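Local coordinates for putative hemin ABC transport system, membrane protein (Burkholderia cenocepacia J2315, PDB 5B57) that probably forms the membrane-spanning part of an ABC importer that carries heme across the inner membrane, at residues G137-S142 with R289-V294; L152-P157 with T218-D223; Y185-S190 with L200-A205. One frame throughout, in Å; residues are numbered along the deposited sequence.

All three contacts are apolar, without a hydrogen bond between their paired segments, and they differ mainly in depth. Contact 1 is the most central, its centre about 11 Å from the centre of the chain, and its three touching residues are buried and branched. The centres of contacts 2 and 3 lie about 26 and 22 Å from that point, and both contacts also reach the second subunit. Contacts 1 and 2 share helix 141-154, one at its start and the other at its end; contacts 2 and 3 share helix 196-220, contact 2 at its end and contact 3 near its start. Contacts 1 and 3 touch through Leu-138 CD1 and Leu-200 CD2. Contact 3 relies on alanine, whereas contact 2 splits a valine's methyls between a surface valine and a buried alanine.

Contact 1 of 3, residues G137-S142 with R289-V294; sequences GLVGVS and RVLVAV
Where the chain turns into helix 141-154, the loop residue Val-139 packs against Leu-291 and Val-294 on helix 283-305 in the buried interior of this FecCD-type permease. One methyl does most of the work: Val-139 CG2 lies 3.7 Å from Leu-291 CD2 and 3.6 Å from Val-294 CG1. Leu-291 and Val-294 are three residues apart and so stand on one face of their helix, where both can meet the same methyl. The approaches differ, for the Leu-291 side chain runs past Val-139 in the opposite direction while that of Val-294 slants across it. With its CG anti to the carbonyl carbon (chi1 -66°), Leu-291 brings CD2 to the valine although its CB does not point straight at the loop. Met-125 of helix 94-128 touches all three side chains, making this a junction of three elements. Gly-140 follows at the N-cap with phi 140°, a backbone shape in which a CB would collide with the preceding carbonyl oxygen; glycine suits the turn. The contact itself depends on dispersion and the burial of branched hydrocarbon, and no directional bond across it fixes the loop against the helix.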
ATOM      1  N   GLY A 137      -5.622  13.638 -10.412  1.00 50.46           N
ATOM      2  CA  GLY A 137      -5.652  13.032 -11.736  1.00 49.32           C
ATOM      3  C   GLY A 137      -6.415  11.732 -11.763  1.00 49.98           C
ATOM      4  O   GLY A 137      -7.310  11.546 -12.597  1.00 48.34           O
ATOM      5  N   LEU A 138      -6.098  10.834 -10.818  1.00 53.82           N
ATOM      6  CA  LEU A 138      -6.558   9.451 -10.711  1.00 57.93           C
ATOM      7  C   LEU A 138      -8.022   9.188 -11.068  1.00 62.99           C
ATOM      8  O   LEU A 138      -8.391   8.053 -11.406  1.00 67.00           O
ATOM      9  CB  LEU A 138      -6.330   8.957  -9.285  1.00 59.14           C
ATOM     10  CG  LEU A 138      -4.945   9.031  -8.678  1.00 59.70           C
ATOM     11  CD1 LEU A 138      -5.006   8.373  -7.311  1.00 62.99           C
ATOM     12  CD2 LEU A 138      -3.943   8.332  -9.586  1.00 59.55           C
ATOM     13  N   VAL A 139      -8.864  10.219 -10.946  1.00 65.27           N
ATOM     14  CA  VAL A 139     -10.283  10.086 -11.274  1.00 67.83           C
ATOM     15  C   VAL A 139     -10.458   9.536 -12.683  1.00 64.82           C
ATOM     16  O   VAL A 139     -11.282   8.648 -12.926  1.00 65.47           O
ATOM     17  CB  VAL A 139     -10.991  11.445 -11.106  1.00 71.07           C
ATOM     18  CG1 VAL A 139     -12.477  11.309 -11.400  1.00 74.03           C
ATOM     19  CG2 VAL A 139     -10.758  11.988  -9.706  1.00 73.52           C
ATOM     20  N   GLY A 140      -9.687  10.062 -13.628  1.00 60.20           N
ATOM     21  CA  GLY A 140      -9.726   9.657 -15.016  1.00 56.79           C
ATOM     22  C   GLY A 140      -9.604  10.881 -15.889  1.00 51.39           C
ATOM     23  O   GLY A 140      -9.243  10.801 -17.058  1.00 50.74           O
ATOM     24  N   VAL A 141      -9.826  12.041 -15.276  1.00 47.89           N
ATOM     25  CA  VAL A 141     -10.203  13.227 -16.032  1.00 43.26           C
ATOM     26  C   VAL A 141      -9.033  13.760 -16.858  1.00 39.03           C
ATOM     27  O   VAL A 141      -9.221  14.185 -18.003  1.00 37.59           O
ATOM     28  CB  VAL A 141     -10.777  14.289 -15.075  1.00 42.36           C
ATOM     29  CG1 VAL A 141      -9.761  14.659 -14.028  1.00 43.24           C
ATOM     30  CG2 VAL A 141     -11.216  15.484 -15.819  1.00 41.10           C
ATOM     31  N   SER A 142      -7.807  13.732 -16.303  1.00 37.15           N
ATOM     32  CA  SER A 142      -6.642  14.258 -17.020  1.00 35.33           C
ATOM     33  C   SER A 142      -6.448  13.556 -18.359  1.00 34.67           C
ATOM     34  O   SER A 142      -6.228  14.206 -19.387  1.00 32.80           O
ATOM     35  CB  SER A 142      -5.374  14.100 -16.181  1.00 36.31           C
ATOM     36  OG  SER A 142      -5.522  14.642 -14.885  1.00 38.22           O
ATOM     37  N   ARG A 289     -19.766  11.713  -4.850  1.00 42.56           N
ATOM     38  CA  ARG A 289     -19.959  13.160  -4.926  1.00 40.95           C
ATOM     39  C   ARG A 289     -18.632  13.888  -5.045  1.00 45.18           C
ATOM     40  O   ARG A 289     -18.525  14.865  -5.787  1.00 48.51           O
ATOM     41  CB  ARG A 289     -20.763  13.650  -3.719  1.00 62.09           C
ATOM     42  CG  ARG A 289     -22.263  13.507  -3.971  1.00 65.40           C
ATOM     43  CD  ARG A 289     -23.153  14.101  -2.891  1.00 65.97           C
ATOM     44  NE  ARG A 289     -23.019  13.387  -1.619  1.00 65.30           N
ATOM     45  CZ  ARG A 289     -23.984  13.272  -0.704  1.00 68.00           C
ATOM     46  NH1 ARG A 289     -23.747  12.602   0.419  1.00 65.64           N
ATOM     47  NH2 ARG A 289     -25.185  13.813  -0.915  1.00 72.68           N
ATOM     48  N   VAL A 290     -17.602  13.407  -4.354  1.00 21.61           N
ATOM     49  CA  VAL A 290     -16.263  13.980  -4.485  1.00 20.19           C
ATOM     50  C   VAL A 290     -15.717  13.774  -5.898  1.00 22.62           C
ATOM     51  O   VAL A 290     -15.242  14.719  -6.544  1.00 26.10           O
ATOM     52  CB  VAL A 290     -15.340  13.375  -3.420  1.00 17.83           C
ATOM     53  CG1 VAL A 290     -13.940  13.907  -3.565  1.00 17.49           C
ATOM     54  CG2 VAL A 290     -15.908  13.676  -2.056  1.00 18.20           C
ATOM     55  N   LEU A 291     -15.783  12.538  -6.403  1.00 20.36           N
ATOM     56  CA  LEU A 291     -15.270  12.243  -7.748  1.00 20.27           C
ATOM     57  C   LEU A 291     -15.922  13.118  -8.827  1.00 22.15           C
ATOM     58  O   LEU A 291     -15.230  13.734  -9.650  1.00 22.28           O
ATOM     59  CB  LEU A 291     -15.476  10.770  -8.057  1.00 18.68           C
ATOM     60  CG  LEU A 291     -14.594   9.970  -7.117  1.00 15.19           C
ATOM     61  CD1 LEU A 291     -14.732   8.508  -7.442  1.00 15.30           C
ATOM     62  CD2 LEU A 291     -13.150  10.461  -7.262  1.00 14.90           C
ATOM     63  N   VAL A 292     -17.253  13.177  -8.850  1.00 22.43           N
ATOM     64  CA  VAL A 292     -17.893  14.065  -9.813  1.00 22.54           C
ATOM     65  C   VAL A 292     -17.497  15.519  -9.549  1.00 23.52           C
ATOM     66  O   VAL A 292     -17.300  16.288 -10.497  1.00 25.21           O
ATOM     67  CB  VAL A 292     -19.423  13.859  -9.828  1.00 22.71           C
ATOM     68  CG1 VAL A 292     -19.963  14.030  -8.503  1.00 25.64           C
ATOM     69  CG2 VAL A 292     -20.084  14.891 -10.647  1.00 23.43           C
ATOM     70  N   ALA A 293     -17.292  15.917  -8.291  1.00 23.39           N
ATOM     71  CA  ALA A 293     -16.870  17.308  -8.093  1.00 24.18           C
ATOM     72  C   ALA A 293     -15.419  17.515  -8.519  1.00 24.04           C
ATOM     73  O   ALA A 293     -15.101  18.524  -9.160  1.00 22.46           O
ATOM     74  CB  ALA A 293     -17.077  17.756  -6.648  1.00 23.35           C
ATOM     75  N   VAL A 294     -14.527  16.574  -8.190  1.00 24.62           N
ATOM     76  CA  VAL A 294     -13.144  16.679  -8.664  1.00 26.83           C
ATOM     77  C   VAL A 294     -13.086  16.630 -10.185  1.00 27.55           C
ATOM     78  O   VAL A 294     -12.332  17.388 -10.811  1.00 27.26           O
ATOM     79  CB  VAL A 294     -12.269  15.577  -8.044  1.00 26.40           C
ATOM     80  CG1 VAL A 294     -10.942  15.480  -8.781  1.00 15.11           C
ATOM     81  CG2 VAL A 294     -12.072  15.856  -6.571  1.00 15.30           C
TER

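Contact 2 of 3, residues L152-P157 with T218-D223; sequences LIVLGP and TFVADD
Val-154 carries its CG1 anti to the backbone N (chi1 176°), which leaves CG2 anti to the carbonyl carbon, and this fork sends one methyl to each of two neighbours. Val-220 answers with CG1 between its backbone N and carbonyl carbon (chi1 79°), and that methyl meets Val-154 CG1 at 3.6 Å, the two side chains meeting at a slant. The other branch, Val-154 CG2, lies 3.9 Å from Ala-221 CB. A beta-branched valine suits the first position because its two methyls diverge close to the backbone and can serve two partners at once; an alanine suits the second because its short side chain lets the chains come near, with the CA atoms of Val-154 and Ala-221 5.8 Å apart. Val-154 and Ala-221 are buried, whereas Val-220 lies on the surface.

Leu-217 and Leu-229 also touch Val-154, so the valine sits among residues of helices 196-220 and 223-234. Past Ala-221 the chain changes direction, and Asp-222, at the N-cap of helix 223-234, caps a backbone N of that helix through its side chain. The second subunit comes close here too: Arg-227 of that subunit donates a hydrogen bond from NH1 to Ala-221 O.

Taken together, the end of helix 141-154 rests on a tight connection between consecutive helices, 196-220 and 223-234, with an aspartate N-cap starting the second, here at the dimer interface of a FecCD-family permease.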
ATOM      1  N   LEU A 152      -9.012  16.218 -31.284  1.00 35.72           N
ATOM      2  CA  LEU A 152      -9.391  17.411 -32.030  1.00 35.23           C
ATOM      3  C   LEU A 152      -8.219  18.011 -32.794  1.00 37.37           C
ATOM      4  O   LEU A 152      -8.379  18.405 -33.955  1.00 40.23           O
ATOM      5  CB  LEU A 152      -9.989  18.473 -31.103  1.00 33.02           C
ATOM      6  CG  LEU A 152     -10.314  19.773 -31.884  1.00 35.46           C
ATOM      7  CD1 LEU A 152     -11.412  19.579 -32.884  1.00 36.14           C
ATOM      8  CD2 LEU A 152     -10.685  20.925 -31.007  1.00 36.72           C
ATOM      9  N   ILE A 153      -7.048  18.127 -32.166  1.00 37.25           N
ATOM     10  CA  ILE A 153      -5.912  18.746 -32.854  1.00 42.44           C
ATOM     11  C   ILE A 153      -5.543  17.950 -34.106  1.00 45.73           C
ATOM     12  O   ILE A 153      -5.191  18.529 -35.140  1.00 49.60           O
ATOM     13  CB  ILE A 153      -4.716  18.899 -31.893  1.00 42.99           C
ATOM     14  CG1 ILE A 153      -5.038  19.830 -30.719  1.00 30.17           C
ATOM     15  CG2 ILE A 153      -3.448  19.338 -32.631  1.00 32.39           C
ATOM     16  CD1 ILE A 153      -3.850  20.072 -29.818  1.00 29.34           C
ATOM     17  N   VAL A 154      -5.653  16.616 -34.048  1.00 44.67           N
ATOM     18  CA  VAL A 154      -5.150  15.749 -35.114  1.00 43.57           C
ATOM     19  C   VAL A 154      -6.217  15.414 -36.151  1.00 46.19           C
ATOM     20  O   VAL A 154      -5.896  15.270 -37.340  1.00 45.72           O
ATOM     21  CB  VAL A 154      -4.541  14.467 -34.517  1.00 39.37           C
ATOM     22  CG1 VAL A 154      -4.099  13.506 -35.636  1.00 39.69           C
ATOM     23  CG2 VAL A 154      -3.383  14.813 -33.575  1.00 37.02           C
ATOM     24  N   LEU A 155      -7.486  15.280 -35.742  1.00 49.42           N
ATOM     25  CA  LEU A 155      -8.557  15.076 -36.709  1.00 54.65           C
ATOM     26  C   LEU A 155      -9.305  16.369 -36.982  1.00 57.95           C
ATOM     27  O   LEU A 155     -10.510  16.444 -36.707  1.00 58.64           O
ATOM     28  CB  LEU A 155      -9.493  13.973 -36.222  1.00 35.54           C
ATOM     29  CG  LEU A 155      -8.726  12.675 -35.923  1.00 35.81           C
ATOM     30  CD1 LEU A 155      -9.599  11.616 -35.302  1.00 33.31           C
ATOM     31  CD2 LEU A 155      -8.035  12.129 -37.165  1.00 35.79           C
ATOM     32  N   GLY A 156      -8.628  17.394 -37.523  1.00 60.61           N
ATOM     33  CA  GLY A 156      -9.207  18.697 -37.788  1.00 65.57           C
ATOM     34  C   GLY A 156     -10.588  18.667 -38.432  1.00 74.96           C
ATOM     35  O   GLY A 156     -11.546  19.223 -37.886  1.00 79.54           O
ATOM     36  N   PRO A 157     -10.703  18.058 -39.620  1.00 80.02           N
ATOM     37  CA  PRO A 157     -12.004  17.704 -40.220  1.00 83.03           C
ATOM     38  C   PRO A 157     -12.805  16.717 -39.356  1.00 80.55           C
ATOM     39  O   PRO A 157     -13.648  17.148 -38.557  1.00 80.26           O
ATOM     40  CB  PRO A 157     -11.614  17.070 -41.557  1.00 85.27           C
ATOM     41  CG  PRO A 157     -10.261  17.671 -41.884  1.00 85.72           C
ATOM     42  CD  PRO A 157      -9.584  17.880 -40.572  1.00 81.48           C
ATOM     43  N   THR A 218      -0.852  10.951 -32.301  1.00 29.97           N
ATOM     44  CA  THR A 218       0.454  11.596 -32.428  1.00 32.79           C
ATOM     45  C   THR A 218       1.233  11.066 -33.627  1.00 34.59           C
ATOM     46  O   THR A 218       1.717  11.840 -34.459  1.00 32.62           O
ATOM     47  CB  THR A 218       1.253  11.357 -31.164  1.00 30.98           C
ATOM     48  OG1 THR A 218       0.477  11.786 -30.048  1.00 23.46           O
ATOM     49  CG2 THR A 218       2.504  12.116 -31.227  1.00 23.77           C
ATOM     50  N   PHE A 219       1.380   9.739 -33.705  1.00 37.02           N
ATOM     51  CA  PHE A 219       2.067   9.084 -34.816  1.00 38.16           C
ATOM     52  C   PHE A 219       1.624   9.634 -36.162  1.00 39.69           C
ATOM     53  O   PHE A 219       2.453   9.893 -37.044  1.00 42.25           O
ATOM     54  CB  PHE A 219       1.805   7.578 -34.735  1.00 36.59           C
ATOM     55  CG  PHE A 219       2.210   6.797 -35.960  1.00 34.32           C
ATOM     56  CD1 PHE A 219       3.547   6.703 -36.340  1.00 33.83           C
ATOM     57  CD2 PHE A 219       1.256   6.110 -36.695  1.00 33.07           C
ATOM     58  CE1 PHE A 219       3.923   5.966 -37.447  1.00 33.47           C
ATOM     59  CE2 PHE A 219       1.618   5.371 -37.809  1.00 34.25           C
ATOM     60  CZ  PHE A 219       2.953   5.298 -38.190  1.00 34.20           C
ATOM     61  N   VAL A 220       0.319   9.844 -36.331  1.00 37.80           N
ATOM     62  CA  VAL A 220      -0.182  10.304 -37.612  1.00 37.99           C
ATOM     63  C   VAL A 220      -0.187  11.828 -37.739  1.00 39.24           C
ATOM     64  O   VAL A 220      -0.530  12.342 -38.814  1.00 39.15           O
ATOM     65  CB  VAL A 220      -1.579   9.702 -37.848  1.00 37.11           C
ATOM     66  CG1 VAL A 220      -2.645  10.473 -37.050  1.00 36.77           C
ATOM     67  CG2 VAL A 220      -1.883   9.643 -39.342  1.00 38.00           C
ATOM     68  N   ALA A 221       0.218  12.565 -36.697  1.00 40.12           N
ATOM     69  CA  ALA A 221       0.102  14.025 -36.698  1.00 40.94           C
ATOM     70  C   ALA A 221       1.198  14.683 -37.521  1.00 42.74           C
ATOM     71  O   ALA A 221       2.355  14.256 -37.504  1.00 41.64           O
ATOM     72  CB  ALA A 221       0.150  14.577 -35.275  1.00 40.48           C
ATOM     73  N   ASP A 222       0.829  15.739 -38.242  1.00 46.86           N
ATOM     74  CA  ASP A 222       1.798  16.497 -39.022  1.00 49.95           C
ATOM     75  C   ASP A 222       2.544  17.422 -38.078  1.00 49.32           C
ATOM     76  O   ASP A 222       2.378  17.351 -36.860  1.00 49.38           O
ATOM     77  CB  ASP A 222       1.122  17.242 -40.175  1.00 54.17           C
ATOM     78  CG  ASP A 222       0.113  18.305 -39.717  1.00 58.19           C
ATOM     79  OD1 ASP A 222       0.329  18.951 -38.675  1.00 61.54           O
ATOM     80  OD2 ASP A 222      -0.906  18.513 -40.427  1.00 59.68           O
ATOM     81  N   ASP A 223       3.344  18.339 -38.629  1.00 50.58           N
ATOM     82  CA  ASP A 223       4.236  19.137 -37.787  1.00 50.77           C
ATOM     83  C   ASP A 223       3.467  20.130 -36.926  1.00 45.96           C
ATOM     84  O   ASP A 223       3.783  20.292 -35.741  1.00 43.67           O
ATOM     85  CB  ASP A 223       5.272  19.867 -38.639  1.00 57.67           C
ATOM     86  CG  ASP A 223       6.404  18.958 -39.093  1.00 66.67           C
ATOM     87  OD1 ASP A 223       7.111  18.381 -38.231  1.00 68.51           O
ATOM     88  OD2 ASP A 223       6.581  18.819 -40.322  1.00 73.75           O
TER

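Contact 3 of 3, residues Y185-S190 with L200-A205; sequences YRLAAS and LLAGIA
Leu-187 lays the base of its side chain over the methyl of Ala-202, CB against CB at 3.9 Å. The same alanine methyl also faces Ala-188, whose CB stands 4.3 Å from it, so Ala-202 fits beside two consecutive residues near the end of helix 168-188. Ala-202 is buried and gives the larger part of its side of the contact, and a methyl is a good size for the place: the CA atoms of Ala-188 and Ala-202 are only 5.9 Å apart, which leaves little depth for a longer side chain between the backbones. Leu-187 can be larger because its branches extend beyond the alanine. With CG anti to the carbonyl carbon (chi1 -72°), its isobutyl group continues past Ala-202 along helix 196-220, where it touches Ile-206.

The two helices follow each other in the chain, and Leu-194, in the loop between them, packs back on Tyr-185 and Ala-188. The second subunit reaches the same end: its Arg-380 NH1 hydrogen-bonds to Ala-188 O, and its Phe-372 packs on Ala-205.

The chemistry is that of small, apolar surfaces in close approach. Alanines let these two helices, predicted to span the membrane, approach closely and pack methyl against methyl and methylene, while the carbonyl of Ala-188, at the end of its helix, finds a polar partner in Arg-380 of the second subunit.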
ATOM      1  N   TYR A 185     -15.370   5.290 -13.688  1.00 42.16           N
ATOM      2  CA  TYR A 185     -16.303   5.079 -12.588  1.00 43.95           C
ATOM      3  C   TYR A 185     -17.224   3.888 -12.848  1.00 44.87           C
ATOM      4  O   TYR A 185     -17.385   3.021 -11.988  1.00 45.28           O
ATOM      5  CB  TYR A 185     -17.124   6.343 -12.346  1.00 47.60           C
ATOM      6  CG  TYR A 185     -18.093   6.185 -11.196  1.00 53.21           C
ATOM      7  CD1 TYR A 185     -17.686   6.386  -9.885  1.00 54.31           C
ATOM      8  CD2 TYR A 185     -19.405   5.798 -11.414  1.00 57.43           C
ATOM      9  CE1 TYR A 185     -18.570   6.223  -8.820  1.00 57.25           C
ATOM     10  CE2 TYR A 185     -20.292   5.631 -10.357  1.00 60.21           C
ATOM     11  CZ  TYR A 185     -19.868   5.842  -9.060  1.00 60.13           C
ATOM     12  OH  TYR A 185     -20.734   5.681  -7.993  1.00 63.60           O
ATOM     13  N   ARG A 186     -17.851   3.830 -14.027  1.00 46.64           N
ATOM     14  CA  ARG A 186     -18.754   2.713 -14.302  1.00 50.21           C
ATOM     15  C   ARG A 186     -18.039   1.365 -14.238  1.00 48.52           C
ATOM     16  O   ARG A 186     -18.611   0.381 -13.748  1.00 49.50           O
ATOM     17  CB  ARG A 186     -19.431   2.887 -15.659  1.00 54.13           C
ATOM     18  CG  ARG A 186     -20.935   3.100 -15.548  1.00 58.52           C
ATOM     19  CD  ARG A 186     -21.681   1.864 -14.999  1.00 62.58           C
ATOM     20  NE  ARG A 186     -21.816   0.797 -16.001  1.00 66.25           N
ATOM     21  CZ  ARG A 186     -22.806   0.697 -16.896  1.00 70.08           C
ATOM     22  NH1 ARG A 186     -23.788   1.593 -16.948  1.00 71.82           N
ATOM     23  NH2 ARG A 186     -22.813  -0.312 -17.757  1.00 71.55           N
ATOM     24  N   LEU A 187     -16.787   1.294 -14.722  1.00 45.84           N
ATOM     25  CA  LEU A 187     -16.068   0.015 -14.739  1.00 45.30           C
ATOM     26  C   LEU A 187     -15.771  -0.486 -13.330  1.00 45.76           C
ATOM     27  O   LEU A 187     -15.747  -1.705 -13.088  1.00 46.91           O
ATOM     28  CB  LEU A 187     -14.767   0.136 -15.535  1.00 42.44           C
ATOM     29  CG  LEU A 187     -14.827   0.261 -17.062  1.00 43.04           C
ATOM     30  CD1 LEU A 187     -13.421   0.183 -17.594  1.00 41.53           C
ATOM     31  CD2 LEU A 187     -15.718  -0.784 -17.751  1.00 44.94           C
ATOM     32  N   ALA A 188     -15.558   0.438 -12.387  1.00 44.55           N
ATOM     33  CA  ALA A 188     -15.204   0.068 -11.023  1.00 45.09           C
ATOM     34  C   ALA A 188     -16.437  -0.173 -10.165  1.00 50.36           C
ATOM     35  O   ALA A 188     -16.429  -1.055  -9.298  1.00 48.42           O
ATOM     36  CB  ALA A 188     -14.332   1.151 -10.396  1.00 40.95           C
ATOM     37  N   ALA A 189     -17.500   0.598 -10.385  1.00 57.06           N
ATOM     38  CA  ALA A 189     -18.691   0.479  -9.562  1.00 66.44           C
ATOM     39  C   ALA A 189     -19.629  -0.593 -10.109  1.00 75.68           C
ATOM     40  O   ALA A 189     -19.740  -0.806 -11.323  1.00 78.49           O
ATOM     41  CB  ALA A 189     -19.409   1.823  -9.457  1.00 66.08           C
ATOM     42  N   SER A 190     -20.304  -1.277  -9.182  1.00 84.14           N
ATOM     43  CA  SER A 190     -21.098  -2.463  -9.476  1.00 94.03           C
ATOM     44  C   SER A 190     -22.591  -2.245  -9.253  1.00106.17           C
ATOM     45  O   SER A 190     -23.322  -3.214  -9.026  1.00108.93           O
ATOM     46  CB  SER A 190     -20.603  -3.633  -8.627  1.00 94.47           C
ATOM     47  OG  SER A 190     -20.365  -3.215  -7.292  1.00 93.91           O
ATOM     48  N   LEU A 200      -8.945   2.393  -8.954  1.00 34.59           N
ATOM     49  CA  LEU A 200      -7.560   2.548  -9.384  1.00 34.75           C
ATOM     50  C   LEU A 200      -7.221   1.556 -10.485  1.00 38.14           C
ATOM     51  O   LEU A 200      -6.456   1.881 -11.402  1.00 41.07           O
ATOM     52  CB  LEU A 200      -6.622   2.389  -8.187  1.00 33.05           C
ATOM     53  CG  LEU A 200      -6.662   3.547  -7.189  1.00 33.03           C
ATOM     54  CD1 LEU A 200      -5.678   3.296  -6.049  1.00 33.31           C
ATOM     55  CD2 LEU A 200      -6.391   4.896  -7.901  1.00 31.75           C
ATOM     56  N   LEU A 201      -7.809   0.350 -10.431  1.00 34.74           N
ATOM     57  CA  LEU A 201      -7.546  -0.659 -11.460  1.00 31.43           C
ATOM     58  C   LEU A 201      -8.240  -0.315 -12.785  1.00 31.00           C
ATOM     59  O   LEU A 201      -7.636  -0.431 -13.859  1.00 30.87           O
ATOM     60  CB  LEU A 201      -7.966  -2.036 -10.946  1.00 30.31           C
ATOM     61  CG  LEU A 201      -6.918  -3.164 -10.991  1.00 29.92           C
ATOM     62  CD1 LEU A 201      -5.559  -2.754 -10.436  1.00 29.24           C
ATOM     63  CD2 LEU A 201      -7.420  -4.357 -10.213  1.00 30.14           C
ATOM     64  N   ALA A 202      -9.497   0.124 -12.745  1.00 30.58           N
ATOM     65  CA  ALA A 202     -10.114   0.641 -13.963  1.00 30.66           C
ATOM     66  C   ALA A 202      -9.289   1.771 -14.557  1.00 31.32           C
ATOM     67  O   ALA A 202      -9.082   1.821 -15.771  1.00 31.62           O
ATOM     68  CB  ALA A 202     -11.537   1.122 -13.678  1.00 31.85           C
ATOM     69  N   GLY A 203      -8.831   2.696 -13.714  1.00 31.65           N
ATOM     70  CA  GLY A 203      -7.993   3.786 -14.186  1.00 31.52           C
ATOM     71  C   GLY A 203      -6.745   3.316 -14.900  1.00 31.42           C
ATOM     72  O   GLY A 203      -6.435   3.788 -15.991  1.00 32.33           O
ATOM     73  N   ILE A 204      -6.014   2.371 -14.305  1.00 32.05           N
ATOM     74  CA  ILE A 204      -4.836   1.830 -14.992  1.00 32.61           C
ATOM     75  C   ILE A 204      -5.217   1.296 -16.369  1.00 33.00           C
ATOM     76  O   ILE A 204      -4.509   1.517 -17.361  1.00 32.09           O
ATOM     77  CB  ILE A 204      -4.157   0.726 -14.156  1.00 34.80           C
ATOM     78  CG1 ILE A 204      -3.828   1.181 -12.731  1.00 35.81           C
ATOM     79  CG2 ILE A 204      -2.910   0.241 -14.897  1.00 36.52           C
ATOM     80  CD1 ILE A 204      -3.247   2.572 -12.653  1.00 39.51           C
ATOM     81  N   ALA A 205      -6.338   0.579 -16.449  1.00 34.59           N
ATOM     82  CA  ALA A 205      -6.705  -0.047 -17.710  1.00 33.99           C
ATOM     83  C   ALA A 205      -7.237   0.981 -18.698  1.00 35.19           C
ATOM     84  O   ALA A 205      -6.867   0.945 -19.881  1.00 38.20           O
ATOM     85  CB  ALA A 205      -7.713  -1.171 -17.464  1.00 33.44           C
TER